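Local coordinates for protein ATP-dependent DNA helicase PIF1 (Candida albicans, PDB 7OTJ) that hydrolyses ATP to translocate 5'-3' along single-stranded DNA and unwind duplexes, and probably resolves G-quadruplexes to maintain nuclear and mitochondrial genome stability, at residues A[8-13]-A[182-187]; A[21-26]-A[138-143]; A[291-296]-A[446-451]; A[307-312]-A[406-411]. All coordinates share one frame; numbering follows the deposited sequence.

Contact 1: A[8-13]-A[182-187]. With ADP (adenosine-5'-diphosphate), chain E.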
# COMPACT_ATOMS: atom_id res chain seq x y z
N GLN A 8 -11.75 -9.66 -17.58
CA GLN A 8 -11.90 -9.67 -16.12
C GLN A 8 -12.84 -10.77 -15.67
O GLN A 8 -12.58 -11.44 -14.66
CB GLN A 8 -12.39 -8.30 -15.64
CG GLN A 8 -11.33 -7.21 -15.66
CD GLN A 8 -11.90 -5.84 -15.34
OE1 GLN A 8 -12.99 -5.48 -15.80
NE2 GLN A 8 -11.18 -5.07 -14.54
N GLU A 9 -13.94 -10.98 -16.39
CA GLU A 9 -14.86 -12.06 -16.04
C GLU A 9 -14.18 -13.42 -16.17
O GLU A 9 -14.43 -14.32 -15.35
CB GLU A 9 -16.11 -12.00 -16.92
CG GLU A 9 -17.07 -10.86 -16.61
CD GLU A 9 -17.85 -11.09 -15.32
OE1 GLU A 9 -17.89 -12.24 -14.85
OE2 GLU A 9 -18.42 -10.11 -14.79
N TYR A 10 -13.33 -13.60 -17.18
CA TYR A 10 -12.68 -14.89 -17.37
C TYR A 10 -11.74 -15.22 -16.22
O TYR A 10 -11.71 -16.37 -15.75
CB TYR A 10 -11.92 -14.90 -18.70
CG TYR A 10 -11.14 -16.17 -18.95
CD1 TYR A 10 -11.76 -17.31 -19.44
CD2 TYR A 10 -9.78 -16.23 -18.68
CE1 TYR A 10 -11.05 -18.47 -19.67
CE2 TYR A 10 -9.06 -17.39 -18.91
CZ TYR A 10 -9.70 -18.51 -19.40
OH TYR A 10 -8.98 -19.66 -19.62
N VAL A 11 -10.99 -14.23 -15.74
CA VAL A 11 -10.14 -14.42 -14.56
C VAL A 11 -10.99 -14.79 -13.35
O VAL A 11 -10.70 -15.75 -12.63
CB VAL A 11 -9.30 -13.16 -14.30
CG1 VAL A 11 -8.38 -13.36 -13.09
CG2 VAL A 11 -8.51 -12.77 -15.54
N LEU A 12 -12.03 -13.99 -13.09
CA LEU A 12 -12.94 -14.29 -11.99
C LEU A 12 -13.48 -15.71 -12.08
O LEU A 12 -13.55 -16.42 -11.07
CB LEU A 12 -14.09 -13.28 -11.99
CG LEU A 12 -15.23 -13.54 -11.02
CD1 LEU A 12 -14.75 -13.46 -9.58
CD2 LEU A 12 -16.36 -12.56 -11.25
N LYS A 13 -13.83 -16.15 -13.30
CA LYS A 13 -14.32 -17.52 -13.50
C LYS A 13 -13.28 -18.54 -13.07
O LYS A 13 -13.61 -19.54 -12.43
CB LYS A 13 -14.70 -17.72 -14.97
CG LYS A 13 -15.07 -19.14 -15.35
CD LYS A 13 -15.31 -19.26 -16.85
CE LYS A 13 -15.53 -20.70 -17.29
NZ LYS A 13 -16.78 -21.27 -16.73
N ARG A 182 -1.65 -21.34 -13.30
CA ARG A 182 -2.08 -20.67 -14.51
C ARG A 182 -1.73 -19.20 -14.39
O ARG A 182 -1.72 -18.64 -13.29
CB ARG A 182 -3.59 -20.85 -14.74
CG ARG A 182 -4.03 -20.72 -16.19
CD ARG A 182 -5.50 -20.32 -16.31
NE ARG A 182 -6.04 -20.55 -17.64
CZ ARG A 182 -5.73 -19.82 -18.71
NH1 ARG A 182 -4.86 -18.83 -18.65
NH2 ARG A 182 -6.30 -20.12 -19.88
N THR A 183 -1.37 -18.60 -15.52
CA THR A 183 -1.11 -17.17 -15.60
C THR A 183 -2.02 -16.57 -16.66
O THR A 183 -2.06 -17.05 -17.80
CB THR A 183 0.36 -16.89 -15.92
OG1 THR A 183 1.18 -17.45 -14.89
CG2 THR A 183 0.62 -15.38 -16.01
N ILE A 184 -2.76 -15.53 -16.28
CA ILE A 184 -3.68 -14.85 -17.18
C ILE A 184 -3.27 -13.38 -17.24
O ILE A 184 -2.91 -12.79 -16.22
CB ILE A 184 -5.15 -14.98 -16.71
CG1 ILE A 184 -5.50 -16.45 -16.48
CG2 ILE A 184 -6.08 -14.37 -17.73
CD1 ILE A 184 -6.86 -16.67 -15.85
N THR A 185 -3.31 -12.81 -18.44
CA THR A 185 -2.87 -11.44 -18.68
C THR A 185 -4.06 -10.59 -19.11
O THR A 185 -4.69 -10.88 -20.13
CB THR A 185 -1.77 -11.41 -19.74
OG1 THR A 185 -0.62 -12.11 -19.25
CG2 THR A 185 -1.38 -9.95 -20.07
N LEU A 186 -4.38 -9.58 -18.30
CA LEU A 186 -5.31 -8.54 -18.72
C LEU A 186 -4.60 -7.56 -19.65
O LEU A 186 -3.46 -7.15 -19.40
CB LEU A 186 -5.85 -7.79 -17.50
CG LEU A 186 -6.77 -8.54 -16.54
CD1 LEU A 186 -7.20 -7.61 -15.41
CD2 LEU A 186 -7.97 -9.08 -17.28
N LYS A 187 -5.28 -7.16 -20.73
CA LYS A 187 -4.63 -6.36 -21.76
C LYS A 187 -5.20 -4.96 -21.94
O LYS A 187 -4.50 -4.10 -22.48
CB LYS A 187 -4.70 -7.08 -23.12
CG LYS A 187 -3.69 -8.22 -23.27
CD LYS A 187 -4.34 -9.45 -23.88
CE LYS A 187 -4.97 -9.14 -25.23
NZ LYS A 187 -5.58 -10.35 -25.86
PB ADP E . -4.60 -2.06 -11.60
O1B ADP E . -4.31 -3.10 -12.67
O2B ADP E . -4.83 -2.60 -10.21
O3B ADP E . -3.68 -0.86 -11.66
PA ADP E . -7.03 -0.70 -10.99
O1A ADP E . -7.95 -1.77 -10.45
O2A ADP E . -6.30 0.22 -10.04
O3A ADP E . -6.01 -1.41 -12.02
O5' ADP E . -7.84 0.23 -12.01
C5' ADP E . -7.39 1.55 -12.29
C4' ADP E . -8.57 2.37 -12.76
O4' ADP E . -9.24 1.68 -13.82
C3' ADP E . -9.57 2.55 -11.63
O3' ADP E . -9.80 3.94 -11.44
C2' ADP E . -10.85 1.88 -12.10
O2' ADP E . -11.99 2.70 -11.81
C1' ADP E . -10.65 1.72 -13.60
N9 ADP E . -11.24 0.44 -14.06
C8 ADP E . -10.82 -0.79 -13.70
N7 ADP E . -11.57 -1.75 -14.31
C5 ADP E . -12.49 -1.13 -15.07
C6 ADP E . -13.58 -1.54 -15.97
N6 ADP E . -13.86 -2.85 -16.18
N1 ADP E . -14.31 -0.57 -16.58
C2 ADP E . -14.04 0.74 -16.37
N3 ADP E . -13.06 1.18 -15.57
C4 ADP E . -12.27 0.32 -14.90

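Contact 2: A[21-26]-A[138-143]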
# COMPACT_ATOMS: atom_id res chain seq x y z
N LEU A 21 -3.64 -19.38 -9.03
CA LEU A 21 -3.19 -18.72 -10.24
C LEU A 21 -2.62 -17.35 -9.93
O LEU A 21 -2.84 -16.78 -8.85
CB LEU A 21 -4.32 -18.61 -11.27
CG LEU A 21 -5.62 -17.89 -10.92
CD1 LEU A 21 -5.48 -16.36 -11.00
CD2 LEU A 21 -6.72 -18.37 -11.87
N PHE A 22 -1.90 -16.82 -10.91
CA PHE A 22 -1.39 -15.46 -10.92
C PHE A 22 -1.95 -14.77 -12.16
O PHE A 22 -1.84 -15.31 -13.26
CB PHE A 22 0.14 -15.47 -10.93
CG PHE A 22 0.77 -14.18 -11.40
CD1 PHE A 22 0.60 -13.00 -10.70
CD2 PHE A 22 1.59 -14.17 -12.52
CE1 PHE A 22 1.21 -11.83 -11.12
CE2 PHE A 22 2.19 -13.02 -12.95
CZ PHE A 22 2.01 -11.84 -12.25
N TYR A 23 -2.57 -13.62 -11.98
CA TYR A 23 -3.04 -12.87 -13.13
C TYR A 23 -2.39 -11.49 -13.13
O TYR A 23 -2.21 -10.87 -12.07
CB TYR A 23 -4.57 -12.79 -13.19
CG TYR A 23 -5.26 -11.92 -12.17
CD1 TYR A 23 -5.62 -10.61 -12.47
CD2 TYR A 23 -5.63 -12.43 -10.93
CE1 TYR A 23 -6.28 -9.82 -11.55
CE2 TYR A 23 -6.30 -11.65 -10.00
CZ TYR A 23 -6.62 -10.34 -10.32
OH TYR A 23 -7.29 -9.55 -9.41
N THR A 24 -1.97 -11.06 -14.32
CA THR A 24 -1.14 -9.88 -14.45
C THR A 24 -1.64 -8.95 -15.55
O THR A 24 -2.69 -9.19 -16.16
CB THR A 24 0.31 -10.31 -14.72
OG1 THR A 24 1.20 -9.21 -14.47
CG2 THR A 24 0.47 -10.80 -16.15
N GLY A 25 -0.89 -7.89 -15.81
CA GLY A 25 -1.25 -6.89 -16.80
C GLY A 25 -0.64 -5.56 -16.43
O GLY A 25 -0.24 -5.33 -15.29
N SER A 26 -0.60 -4.66 -17.41
CA SER A 26 0.06 -3.37 -17.22
C SER A 26 -0.66 -2.56 -16.14
O SER A 26 -1.72 -2.92 -15.65
CB SER A 26 0.07 -2.56 -18.52
OG SER A 26 0.84 -3.17 -19.55
N GLN A 138 -5.73 -21.93 -1.60
CA GLN A 138 -5.72 -21.45 -2.98
C GLN A 138 -4.98 -20.11 -3.03
O GLN A 138 -5.37 -19.14 -2.37
CB GLN A 138 -7.15 -21.30 -3.51
CG GLN A 138 -7.22 -20.78 -4.94
CD GLN A 138 -8.64 -20.43 -5.37
OE1 GLN A 138 -9.59 -20.61 -4.61
NE2 GLN A 138 -8.78 -19.92 -6.59
N LEU A 139 -3.89 -20.07 -3.79
CA LEU A 139 -3.10 -18.86 -3.91
C LEU A 139 -3.58 -18.07 -5.12
O LEU A 139 -3.69 -18.61 -6.23
CB LEU A 139 -1.62 -19.21 -4.05
CG LEU A 139 -0.64 -18.05 -4.16
CD1 LEU A 139 -0.70 -17.19 -2.91
CD2 LEU A 139 0.76 -18.59 -4.37
N VAL A 140 -3.90 -16.79 -4.90
CA VAL A 140 -4.32 -15.88 -5.97
C VAL A 140 -3.36 -14.70 -5.94
O VAL A 140 -3.51 -13.78 -5.12
CB VAL A 140 -5.77 -15.40 -5.80
CG1 VAL A 140 -6.13 -14.38 -6.90
CG2 VAL A 140 -6.75 -16.59 -5.80
N ALA A 141 -2.35 -14.73 -6.80
CA ALA A 141 -1.38 -13.65 -6.90
C ALA A 141 -1.81 -12.66 -7.98
O ALA A 141 -2.26 -13.05 -9.06
CB ALA A 141 0.01 -14.20 -7.22
N CYS A 142 -1.62 -11.38 -7.69
CA CYS A 142 -2.09 -10.33 -8.58
C CYS A 142 -1.07 -9.19 -8.57
O CYS A 142 -0.70 -8.70 -7.50
CB CYS A 142 -3.46 -9.83 -8.13
SG CYS A 142 -4.07 -8.39 -9.02
N GLY A 143 -0.62 -8.78 -9.75
CA GLY A 143 0.30 -7.66 -9.82
C GLY A 143 1.00 -7.61 -11.17
O GLY A 143 0.53 -8.18 -12.16

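Contact 3: A[291-296]-A[446-451]. With nucleotides of chain C.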
# COMPACT_ATOMS: atom_id res chain seq x y z
N VAL A 291 -3.87 25.10 9.64
CA VAL A 291 -5.21 25.10 9.08
C VAL A 291 -5.11 24.93 7.57
O VAL A 291 -4.37 25.66 6.90
CB VAL A 291 -5.97 26.38 9.46
CG1 VAL A 291 -7.38 26.34 8.90
CG2 VAL A 291 -5.98 26.54 10.97
N GLY A 292 -5.83 23.95 7.03
CA GLY A 292 -5.80 23.65 5.62
C GLY A 292 -4.73 22.67 5.18
O GLY A 292 -4.65 22.36 3.99
N ALA A 293 -3.90 22.19 6.11
CA ALA A 293 -2.84 21.25 5.77
C ALA A 293 -3.43 19.94 5.26
O ALA A 293 -4.37 19.39 5.86
CB ALA A 293 -1.95 21.00 6.98
N GLN A 294 -2.90 19.45 4.15
CA GLN A 294 -3.30 18.14 3.64
C GLN A 294 -2.92 17.04 4.63
O GLN A 294 -1.80 17.02 5.15
CB GLN A 294 -2.63 17.90 2.29
CG GLN A 294 -3.35 16.91 1.40
CD GLN A 294 -4.63 17.48 0.81
OE1 GLN A 294 -4.92 18.68 0.95
NE2 GLN A 294 -5.40 16.64 0.14
N VAL A 295 -3.83 16.09 4.85
CA VAL A 295 -3.61 15.02 5.81
C VAL A 295 -4.20 13.73 5.28
O VAL A 295 -5.06 13.72 4.39
CB VAL A 295 -4.22 15.30 7.20
CG1 VAL A 295 -3.48 16.41 7.93
CG2 VAL A 295 -5.70 15.61 7.07
N MET A 296 -3.74 12.62 5.85
CA MET A 296 -4.24 11.29 5.52
C MET A 296 -4.52 10.53 6.80
O MET A 296 -3.66 10.45 7.68
CB MET A 296 -3.23 10.52 4.66
CG MET A 296 -3.44 9.02 4.67
SD MET A 296 -2.33 8.14 3.55
CE MET A 296 -1.97 6.68 4.52
N LEU A 446 0.74 14.41 7.48
CA LEU A 446 0.61 15.40 6.41
C LEU A 446 0.70 14.68 5.08
O LEU A 446 1.75 14.11 4.75
CB LEU A 446 1.71 16.47 6.50
CG LEU A 446 1.69 17.47 7.67
CD1 LEU A 446 2.96 18.31 7.66
CD2 LEU A 446 0.46 18.35 7.59
N ALA A 447 -0.40 14.65 4.31
CA ALA A 447 -0.42 13.73 3.18
C ALA A 447 0.31 14.31 1.97
O ALA A 447 1.35 13.80 1.58
CB ALA A 447 -1.87 13.39 2.83
N TRP A 448 -0.18 15.43 1.42
CA TRP A 448 0.52 16.22 0.41
C TRP A 448 1.40 15.40 -0.54
O TRP A 448 1.11 15.28 -1.74
CB TRP A 448 1.35 17.31 1.08
CG TRP A 448 0.66 18.64 1.14
CD1 TRP A 448 -0.10 19.21 0.16
CD2 TRP A 448 0.66 19.56 2.24
NE1 TRP A 448 -0.57 20.44 0.58
CE2 TRP A 448 -0.12 20.67 1.85
CE3 TRP A 448 1.24 19.56 3.51
CZ2 TRP A 448 -0.32 21.77 2.69
CZ3 TRP A 448 1.03 20.65 4.34
CH2 TRP A 448 0.26 21.73 3.92
N SER A 449 2.48 14.83 -0.01
CA SER A 449 3.48 14.09 -0.77
C SER A 449 3.46 12.61 -0.41
O SER A 449 2.92 12.20 0.62
CB SER A 449 4.87 14.69 -0.52
OG SER A 449 5.88 13.99 -1.23
N LEU A 450 4.09 11.79 -1.24
CA LEU A 450 3.99 10.35 -1.04
C LEU A 450 5.11 9.67 -1.81
O LEU A 450 5.49 10.12 -2.90
CB LEU A 450 2.63 9.82 -1.50
CG LEU A 450 2.32 8.34 -1.33
CD1 LEU A 450 2.16 7.99 0.15
CD2 LEU A 450 1.08 7.96 -2.11
N SER A 451 5.66 8.60 -1.23
CA SER A 451 6.71 7.86 -1.92
C SER A 451 6.13 7.10 -3.11
O SER A 451 4.98 6.66 -3.08
CB SER A 451 7.42 6.90 -0.96
OG SER A 451 6.57 5.83 -0.57
P DT C 3 8.84 3.58 1.81
OP1 DT C 3 7.65 4.43 1.54
OP2 DT C 3 9.79 3.96 2.89
O5' DT C 3 8.36 2.08 2.09
C5' DT C 3 7.55 1.41 1.13
C4' DT C 3 7.51 -0.10 1.36
O4' DT C 3 8.82 -0.65 1.16
C3' DT C 3 7.10 -0.54 2.75
O3' DT C 3 5.69 -0.65 2.81
C2' DT C 3 7.77 -1.91 2.88
C1' DT C 3 9.01 -1.77 2.01
N1 DT C 3 10.27 -1.55 2.78
C2 DT C 3 11.04 -2.62 3.13
O2 DT C 3 10.74 -3.77 2.87
N3 DT C 3 12.18 -2.30 3.82
C4 DT C 3 12.62 -1.03 4.18
O4 DT C 3 13.66 -0.84 4.80
C5 DT C 3 11.76 0.05 3.77
C7 DT C 3 12.12 1.47 4.09
C6 DT C 3 10.64 -0.26 3.09

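Contact 4: A[307-312]-A[406-411]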
# COMPACT_ATOMS: atom_id res chain seq x y z
N ASN A 307 -8.20 3.64 6.73
CA ASN A 307 -6.78 3.92 6.58
C ASN A 307 -6.46 4.30 5.14
O ASN A 307 -6.79 3.56 4.21
CB ASN A 307 -5.95 2.70 7.01
CG ASN A 307 -4.45 3.00 7.13
OD1 ASN A 307 -3.84 3.61 6.25
ND2 ASN A 307 -3.85 2.55 8.22
N GLY A 308 -5.81 5.44 4.96
CA GLY A 308 -5.48 5.96 3.65
C GLY A 308 -6.36 7.09 3.17
O GLY A 308 -5.98 7.78 2.22
N THR A 309 -7.51 7.31 3.81
CA THR A 309 -8.43 8.36 3.39
C THR A 309 -7.78 9.73 3.53
O THR A 309 -7.22 10.07 4.58
CB THR A 309 -9.71 8.31 4.22
OG1 THR A 309 -10.29 7.00 4.13
CG2 THR A 309 -10.71 9.33 3.72
N LEU A 310 -7.87 10.53 2.47
CA LEU A 310 -7.31 11.88 2.49
C LEU A 310 -8.34 12.86 3.03
O LEU A 310 -9.55 12.69 2.85
CB LEU A 310 -6.86 12.30 1.09
CG LEU A 310 -5.83 11.38 0.43
CD1 LEU A 310 -5.47 11.86 -0.97
CD2 LEU A 310 -4.59 11.26 1.29
N GLY A 311 -7.86 13.90 3.69
CA GLY A 311 -8.73 14.86 4.33
C GLY A 311 -8.09 16.23 4.40
O GLY A 311 -6.97 16.44 3.91
N LYS A 312 -8.80 17.16 5.03
CA LYS A 312 -8.33 18.53 5.16
C LYS A 312 -8.77 19.08 6.50
O LYS A 312 -9.95 19.00 6.86
CB LYS A 312 -8.87 19.40 4.01
CG LYS A 312 -8.63 20.89 4.18
CD LYS A 312 -9.00 21.64 2.91
CE LYS A 312 -9.08 23.15 3.12
NZ LYS A 312 -10.26 23.57 3.93
N VAL A 406 -11.18 17.75 10.94
CA VAL A 406 -10.72 17.31 9.63
C VAL A 406 -11.91 16.89 8.78
O VAL A 406 -12.78 16.14 9.25
CB VAL A 406 -9.70 16.16 9.74
CG1 VAL A 406 -9.17 15.80 8.36
CG2 VAL A 406 -8.55 16.56 10.65
N LYS A 407 -11.95 17.37 7.54
CA LYS A 407 -12.97 17.01 6.56
C LYS A 407 -12.38 16.00 5.59
O LYS A 407 -11.43 16.31 4.88
CB LYS A 407 -13.46 18.26 5.82
CG LYS A 407 -14.41 17.97 4.67
CD LYS A 407 -14.47 19.13 3.69
CE LYS A 407 -13.14 19.34 2.98
NZ LYS A 407 -12.68 18.13 2.23
N PHE A 408 -12.97 14.81 5.54
CA PHE A 408 -12.40 13.66 4.84
C PHE A 408 -13.21 13.37 3.58
O PHE A 408 -14.43 13.14 3.65
CB PHE A 408 -12.38 12.42 5.73
CG PHE A 408 -11.29 12.43 6.77
CD1 PHE A 408 -9.96 12.23 6.41
CD2 PHE A 408 -11.58 12.61 8.11
CE1 PHE A 408 -8.96 12.22 7.36
CE2 PHE A 408 -10.58 12.60 9.07
CZ PHE A 408 -9.27 12.40 8.69
N LEU A 409 -12.54 13.37 2.42
CA LEU A 409 -13.14 12.94 1.16
C LEU A 409 -13.43 11.44 1.22
O LEU A 409 -12.51 10.63 1.27
CB LEU A 409 -12.22 13.26 -0.01
CG LEU A 409 -12.12 14.72 -0.48
CD1 LEU A 409 -11.16 15.53 0.39
CD2 LEU A 409 -11.71 14.78 -1.95
N LEU A 410 -14.71 11.08 1.20
CA LEU A 410 -15.10 9.69 1.36
C LEU A 410 -14.75 8.90 0.10
O LEU A 410 -14.53 9.48 -0.96
CB LEU A 410 -16.60 9.60 1.64
CG LEU A 410 -17.07 10.42 2.83
CD1 LEU A 410 -18.58 10.60 2.79
CD2 LEU A 410 -16.63 9.76 4.13
N PRO A 411 -14.70 7.56 0.19
CA PRO A 411 -14.39 6.77 -1.01
C PRO A 411 -15.56 6.74 -1.98
O PRO A 411 -16.07 5.67 -2.33
CB PRO A 411 -14.09 5.38 -0.45
CG PRO A 411 -14.86 5.32 0.82
CD PRO A 411 -14.79 6.71 1.39

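Contact 1: A[8-13]-A[182-187]
Q8 OE1 is gripped twice: it accepts a hydrogen bond from N6 of the ADP adenine at 2.8 Å, and a second from the backbone N of S5. Beside it, NE2 of Q8 makes a weak 3.4 Å bond to ADP N7 and also a hydrogen bond to G30 O in the P-loop. A carboxamide offers an acceptor and a donor next to each other, which suits glutamine to the N6-N7 side of adenine, as in the Q motif of helicases. The chain beyond CG is extended (chi2 173°), carrying CD toward the base, while CG itself rests on the L186 methyls.

Behind this pocket, helix 6-16 lies on strand 182-186, an outermost strand of the parallel P-loop NTPase sheet. The two run nearly antiparallel, and the axes of 8-13 and 182-186 approach to 9.3 Å. V11 is a compact filler between them: its CG2 meets I184 CG2 at 3.6 Å and, farther along the strand, L186 CD2 at 4.1 Å. Beta-branched valine and isoleucine, with leucine, suit this buried, apolar seam.

At the partly exposed end, Y10 CE2 packs on I184 CD1 (3.8 Å). The Y10 ring and the R182 guanidinium stand 81° apart, with CE2 over one guanidinium face near its rim. R182 NH2 comes to the ring edge, close to Y10 OH but at too poor an angle for a hydrogen bond.

Contact 2: A[21-26]-A[138-143]
Two neighbouring parallel strands, joined from L21 and L139 to T24 and G143, form this contact deep in the central sheet of the P-loop NTPase domain. Strand 21-25 leads directly into the Walker A loop, which begins at G25; strand 138-143 leads toward Q147, a residue lining the tetrafluoroaluminate pocket. The backbone ladder runs from L21 N, which gives to L139 O (2.9 Å), through A141 N to L21 O and Y23 N to A141 O (3.0 Å), to a weak bond from G143 N to Y23 O.

On one face, Y23 and C142 are paired. Chi1 of Y23 (71°) puts CG between the backbone N and carbonyl carbon; the ring beyond it lies against C142. C142 CB sits over the ring face, 4.2 Å from its centroid, while SG approaches obliquely at 4.0 Å in a sulfur-aromatic contact; a small, polarisable cysteine fits closely against an aromatic ring. The phenol OH reaches on to bond the carbonyl of K31, tying the sheet to helix 31-45.

On the other face, the F22 ring edge faces the A141 carbonyl, and F22 CD1 is 3.7 Å from the small A141 CB. G25 and G143 have backbone angles that glycine readily adopts. T24 OG1, also bonded to Y509 OH, gives its hydrogen to G143 O at 2.6 Å, in the carbonyl plane on a lone pair.

Contact 3: A[291-296]-A[446-451]
Q294 lays its CB over one face of the W448 indole, 3.5 Å from the centroid of the five-membered ring and only 6° off the ring normal, a CH-pi contact. Its CG is anti to the backbone N (chi1 -156°) and lies 3.5 Å from W448 N; the chain then bends at chi2. Glutamine meets this segment through its aliphatic CB and CG, while its amide leads away from it. The six-membered ring of W448 continues along the backbone to A293, where CH2 meets CB at 3.8 Å. L446 CG lies anti to its own carbonyl carbon (chi1 -69°), and CD2 beyond it is 3.6 Å from A293 CB; the small alanine methyl fits between L446 CD2 and the indole.

One backbone bond joins the segments: A447 N gives to Q294 O at 2.9 Å from well above the carbonyl plane. The A447 methyl points into the other segment, touching the V295 carbonyl carbon and M296 CB (3.7 Å); the M296 chain bends at chi3 and its end leads away. Farther on, S451 OG donates to the phosphate oxygen OP1 of thymidine nucleotide DT3 of chain C. The same OG accepts from K454 N, so serine also N-caps helix 452-455.

The contact fixes the 446-448 link between strand 435-446 of the antiparallel sheet and strand 449-451 of the parallel RecA-like sheet. W448 packs on N247 and K250 of helix 240-253, A293 on L251, V295 and L446 on L289 of strand 286-289, and A447 on L310 of strand 310-316.

Contact 4: A[307-312]-A[406-411]
The F408 ring packs obliquely against G311, its CD1 3.6 Å from G311 CA, while V406 CG1 overlaps one ring face near the rim. Glycine suits this place in the antiparallel 2B sheet, since the ring and the V406 methyl occupy the ground beside its CA. T309 crosses F408 at about a right angle, CG2 to CD1 4.0 Å. Its chi1 of -55° sets OG1 anti to the carbonyl carbon and leaves CG2 anti to the backbone N; OG1 turns to the carbonyl of V306, so threonine brings a methyl to the ring and a hydroxyl to its own turn.

Strands 310-316 and 404-409 are paired through G311 with F408, a non-hydrogen-bonded pair, and K312 with K407, a hydrogen-bonded one. In the latter, K407 N gives to K312 O at 2.7 Å in a nearly straight bond (176°), and K312 N returns one to K407 O (2.8 Å). L409 N adds a third, to L310 O at 3.1 Å. The two lysines share a face, yet K407 bends at chi3 and chi4 and makes a cation-pi contact with F416; the NZ atoms stay 6.2 Å apart, a spacing that would ease repulsion between like charges. Long, flexible lysines suit this more open side.

On the buried side, F408 and V406 pack on L444 of strand 435-446, with C297 and V295 of strand 294-297 touching F408 and V406 respectively, and V419 of strand 416-420 against F408.

Overall arrangement
The four contacts fall into two pairs. Contacts 1 and 2 share the parallel ATPase sheet, with centres 9 Å apart: strand 182-186 lies beside strand 21-25, I184 O meeting T24 N at 2.7 Å. Both reach the nucleotide site, contact 1 at the adenine through Q8, contact 2 near the phosphates, where C142 is about 6 Å by its side chain from the bound magnesium. Contacts 3 and 4, centres 10 Å apart, share the antiparallel sheet through V295 O and G311 N at 2.9 Å. The pairs are well separated, contacts 2 and 3 being about 32 Å apart between centres, with contact 3 reaching the DNA.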